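Local coordinates for N-terminal acetyltransferase-like protein (PDB 5NNP) that probably serves as the helical-repeat auxiliary subunit of an N-terminal acetyltransferase of the NatA type, at residues E681-I684 / L690-L693; R694-A699 / E711-L716. One frame throughout, in Å; residues are numbered along the deposited sequence.

Following the chain toward its C-terminal end, contact 1 comes first: helix 673-685 turns after a short connection into helix 689-702, and residues 681-684 meet 690-693 close to that turn, six residues apart. Contact 2 opens only after contact 1 has closed, its two segments lying twelve residues apart, so the loops follow in series and neither nest nor cross. It joins the next part of helix 689-702, residues 694-699, to residues 711-716 on helix 707-723. Helix 689-702 is thus shared, and the two contacts also touch directly: Y683 packs on C695, and E681 probably hydrogen-bonds to Q712. Together they bind three successive helices into one block.

Contact 1 of 2, residues E681-I684 / L690-L693; sequences EVYI and LLAL
The ring of Y683 has L691 laid over one face: L691 CB stands 3.5 Å above the centre of the ring, its direction only 9° from the ring normal, which makes this a CH-pi contact. The same leucine reaches on over that face toward the phenol end, its CD1 lying 3.5 Å from Y683 CE1. The backbone N of A692 comes obliquely to the ring and lies 3.6 Å from Y683 CB. In Y683, CG is anti to the carbonyl carbon (chi1 -72°), and this sends the ring from its own helix along the flank of the other, where the leucine can cover it. An aromatic ring suits the place, because its broad, flat face takes both the CB and a methyl of one aliphatic side chain.

Beside the ring the two backbones come close, with Y683 CA and A692 CA 5.0 Å apart. The small alanine suits such an approach: A692 CB meets Y683 CB at 3.8 Å and the branch methyl CG2 of I684 at 4.0 Å. The beta branch is useful here, since it offers a methyl directly at the helix surface. With an alanine here in place of Y683, L691 would probably lose the ring it lies on and a gap would be likely to open between the two helices near their turn.

This is the packing of a helical hairpin, consistent with the TPR-like family of the protein. Helix 654-668 adds M659 and L666 against Y683, helix 707-723 brings L716 against both I684 and A692, and helix 729-739 meets L690 through L731 and I735. E17 and E19 of the neighbouring chain pack on L691 and Y683, so this buried seam between helices 673-685 and 689-702 also lies at a subunit interface.

Contact 2 of 2, residues R694-A699 / E711-L716; sequences RCLKAA and EQAAKL
L696 spreads its two methyls over the surface of helix 707-723, overlapping A713, the adjacent Q712, and L716 one turn further on. Its CD2 lies 3.6 Å from L716 CD2 and 3.7 Å from A713 CA, while CD1 rests 4.0 Å from Q712 CB. The reach comes from CG standing anti to the backbone N (chi1 -172°), and the forked leucine end lets one residue serve three partners. A713 is small enough for a methyl to approach its backbone; the two leucines run alongside, pointing opposite ways, and meet through their CD2 methyls. The axes of the two short segments approach to 10.6 Å at 149°, roughly antiparallel, and the contact, wholly apolar, rests on this one leucine.

Q712 contributes only the CB of its aliphatic stem. Its amide turns to helix 673-685, where NE2 probably hydrogen-bonds to E681 OE2, and also to the carbonyl of I677. F680 packs on Q712 as well. The contact joins successive helices of a helical-repeat array, consistent with the TPR-like family. Through Q676 and the K697-E738 salt bridge, helix 689-702 also touches the preceding helix 673-685 and the later helix 729-739.

Contact 1 of 2, residues E681-I684 / L690-L693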
# COMPACT_ATOMS: atom_id res chain seq x y z
N GLU A 681 27.27 4.97 -9.91
CA GLU A 681 28.06 6.01 -9.25
C GLU A 681 28.58 5.59 -7.87
O GLU A 681 29.72 5.90 -7.52
CB GLU A 681 27.22 7.29 -9.12
CG GLU A 681 26.71 7.80 -10.44
CD GLU A 681 27.81 8.17 -11.40
OE1 GLU A 681 28.95 8.39 -10.93
OE2 GLU A 681 27.55 8.24 -12.61
N VAL A 682 27.75 4.89 -7.09
CA VAL A 682 28.14 4.39 -5.77
C VAL A 682 29.23 3.32 -5.82
O VAL A 682 30.18 3.37 -5.04
CB VAL A 682 26.95 3.80 -5.00
CG1 VAL A 682 27.42 3.02 -3.77
CG2 VAL A 682 25.96 4.90 -4.60
N TYR A 683 29.09 2.36 -6.74
CA TYR A 683 30.04 1.24 -6.82
C TYR A 683 31.42 1.56 -7.41
O TYR A 683 32.41 0.98 -6.97
CB TYR A 683 29.42 0.09 -7.60
CG TYR A 683 28.32 -0.62 -6.84
CD1 TYR A 683 28.50 -1.00 -5.52
CD2 TYR A 683 27.10 -0.90 -7.44
CE1 TYR A 683 27.50 -1.65 -4.83
CE2 TYR A 683 26.10 -1.54 -6.75
CZ TYR A 683 26.31 -1.91 -5.44
OH TYR A 683 25.31 -2.56 -4.75
N ILE A 684 31.50 2.46 -8.39
CA ILE A 684 32.84 2.81 -8.89
C ILE A 684 33.65 3.47 -7.78
O ILE A 684 34.85 3.24 -7.65
CB ILE A 684 32.81 3.75 -10.11
CG1 ILE A 684 31.77 4.85 -9.91
CG2 ILE A 684 32.52 2.98 -11.38
CD1 ILE A 684 31.51 5.64 -11.15
N LEU A 690 32.72 -4.81 -10.34
CA LEU A 690 31.84 -5.85 -10.85
C LEU A 690 30.36 -5.48 -10.65
O LEU A 690 29.53 -5.70 -11.54
CB LEU A 690 32.15 -7.19 -10.18
CG LEU A 690 31.50 -8.38 -10.87
CD1 LEU A 690 31.83 -8.38 -12.35
CD2 LEU A 690 31.91 -9.70 -10.23
N LEU A 691 30.04 -4.92 -9.50
CA LEU A 691 28.69 -4.46 -9.23
C LEU A 691 28.36 -3.24 -10.08
O LEU A 691 27.25 -3.08 -10.57
CB LEU A 691 28.51 -4.14 -7.74
CG LEU A 691 28.71 -5.34 -6.81
CD1 LEU A 691 28.37 -4.98 -5.37
CD2 LEU A 691 27.88 -6.51 -7.29
N ALA A 692 29.35 -2.37 -10.25
CA ALA A 692 29.23 -1.23 -11.14
C ALA A 692 28.77 -1.67 -12.53
O ALA A 692 27.83 -1.11 -13.08
CB ALA A 692 30.56 -0.47 -11.23
N LEU A 693 29.43 -2.69 -13.07
CA LEU A 693 29.08 -3.22 -14.38
C LEU A 693 27.66 -3.77 -14.40
O LEU A 693 26.93 -3.65 -15.39
CB LEU A 693 30.06 -4.31 -14.79
CG LEU A 693 29.81 -4.93 -16.16
CD1 LEU A 693 29.79 -3.84 -17.22
CD2 LEU A 693 30.88 -5.96 -16.46

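Contact 2 of 2, residues R694-A699 / E711-L716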
# COMPACT_ATOMS: atom_id res chain seq x y z
N ARG A 694 27.26 -4.38 -13.29
CA ARG A 694 25.95 -5.00 -13.20
C ARG A 694 24.86 -3.95 -13.34
O ARG A 694 23.91 -4.13 -14.10
CB ARG A 694 25.82 -5.75 -11.90
CG ARG A 694 24.48 -6.40 -11.66
CD ARG A 694 24.60 -7.19 -10.39
NE ARG A 694 23.38 -7.88 -10.00
CZ ARG A 694 22.60 -7.51 -8.99
NH1 ARG A 694 22.90 -6.45 -8.26
NH2 ARG A 694 21.52 -8.22 -8.73
N CYS A 695 25.02 -2.86 -12.59
CA CYS A 695 24.18 -1.67 -12.73
C CYS A 695 24.18 -1.14 -14.15
O CYS A 695 23.12 -0.86 -14.71
CB CYS A 695 24.66 -0.58 -11.79
SG CYS A 695 24.28 -0.89 -10.07
N LEU A 696 25.37 -0.97 -14.72
CA LEU A 696 25.50 -0.44 -16.07
C LEU A 696 24.76 -1.33 -17.07
O LEU A 696 23.97 -0.83 -17.86
CB LEU A 696 26.98 -0.30 -16.44
CG LEU A 696 27.31 0.41 -17.76
CD1 LEU A 696 26.82 1.86 -17.80
CD2 LEU A 696 28.80 0.35 -18.01
N LYS A 697 24.99 -2.65 -17.02
CA LYS A 697 24.30 -3.58 -17.92
C LYS A 697 22.78 -3.53 -17.75
O LYS A 697 22.04 -3.73 -18.71
CB LYS A 697 24.80 -5.01 -17.73
CG LYS A 697 26.27 -5.23 -18.09
CD LYS A 697 26.62 -6.70 -18.35
CE LYS A 697 26.01 -7.19 -19.66
NZ LYS A 697 26.31 -8.61 -19.93
N ALA A 698 22.31 -3.27 -16.53
CA ALA A 698 20.87 -3.14 -16.29
C ALA A 698 20.32 -1.86 -16.93
O ALA A 698 19.38 -1.89 -17.73
CB ALA A 698 20.57 -3.15 -14.79
N ALA A 699 20.93 -0.73 -16.58
CA ALA A 699 20.53 0.56 -17.10
C ALA A 699 20.57 0.57 -18.63
O ALA A 699 19.72 1.17 -19.29
CB ALA A 699 21.43 1.65 -16.54
N GLU A 711 27.78 7.83 -20.85
CA GLU A 711 28.83 8.49 -20.09
C GLU A 711 29.51 7.53 -19.10
O GLU A 711 30.73 7.42 -19.07
CB GLU A 711 28.26 9.69 -19.35
CG GLU A 711 29.29 10.65 -18.81
CD GLU A 711 28.67 11.74 -17.98
OE1 GLU A 711 27.98 11.41 -16.98
OE2 GLU A 711 28.87 12.92 -18.33
N GLN A 712 28.70 6.85 -18.30
CA GLN A 712 29.21 5.89 -17.33
C GLN A 712 29.90 4.71 -18.03
O GLN A 712 30.88 4.18 -17.51
CB GLN A 712 28.07 5.38 -16.43
CG GLN A 712 27.50 6.46 -15.50
CD GLN A 712 26.23 6.00 -14.79
OE1 GLN A 712 25.53 5.12 -15.27
NE2 GLN A 712 25.94 6.61 -13.63
N ALA A 713 29.40 4.31 -19.19
CA ALA A 713 30.03 3.24 -19.97
C ALA A 713 31.45 3.63 -20.36
O ALA A 713 32.40 2.85 -20.22
CB ALA A 713 29.20 2.92 -21.21
N ALA A 714 31.60 4.86 -20.84
CA ALA A 714 32.90 5.37 -21.22
C ALA A 714 33.79 5.61 -20.00
O ALA A 714 35.00 5.41 -20.07
CB ALA A 714 32.74 6.66 -22.03
N LYS A 715 33.19 6.04 -18.90
CA LYS A 715 33.96 6.34 -17.69
C LYS A 715 34.50 5.05 -17.08
O LYS A 715 35.60 5.02 -16.52
CB LYS A 715 33.09 7.09 -16.67
CG LYS A 715 33.84 7.68 -15.48
CD LYS A 715 32.99 8.73 -14.74
CE LYS A 715 31.66 8.14 -14.25
NZ LYS A 715 30.74 9.14 -13.60
N LEU A 716 33.73 3.97 -17.20
CA LEU A 716 34.13 2.69 -16.63
C LEU A 716 35.33 2.11 -17.36
O LEU A 716 36.28 1.64 -16.74
CB LEU A 716 32.96 1.70 -16.70
CG LEU A 716 33.02 0.40 -15.90
CD1 LEU A 716 32.94 0.66 -14.40
CD2 LEU A 716 31.90 -0.52 -16.35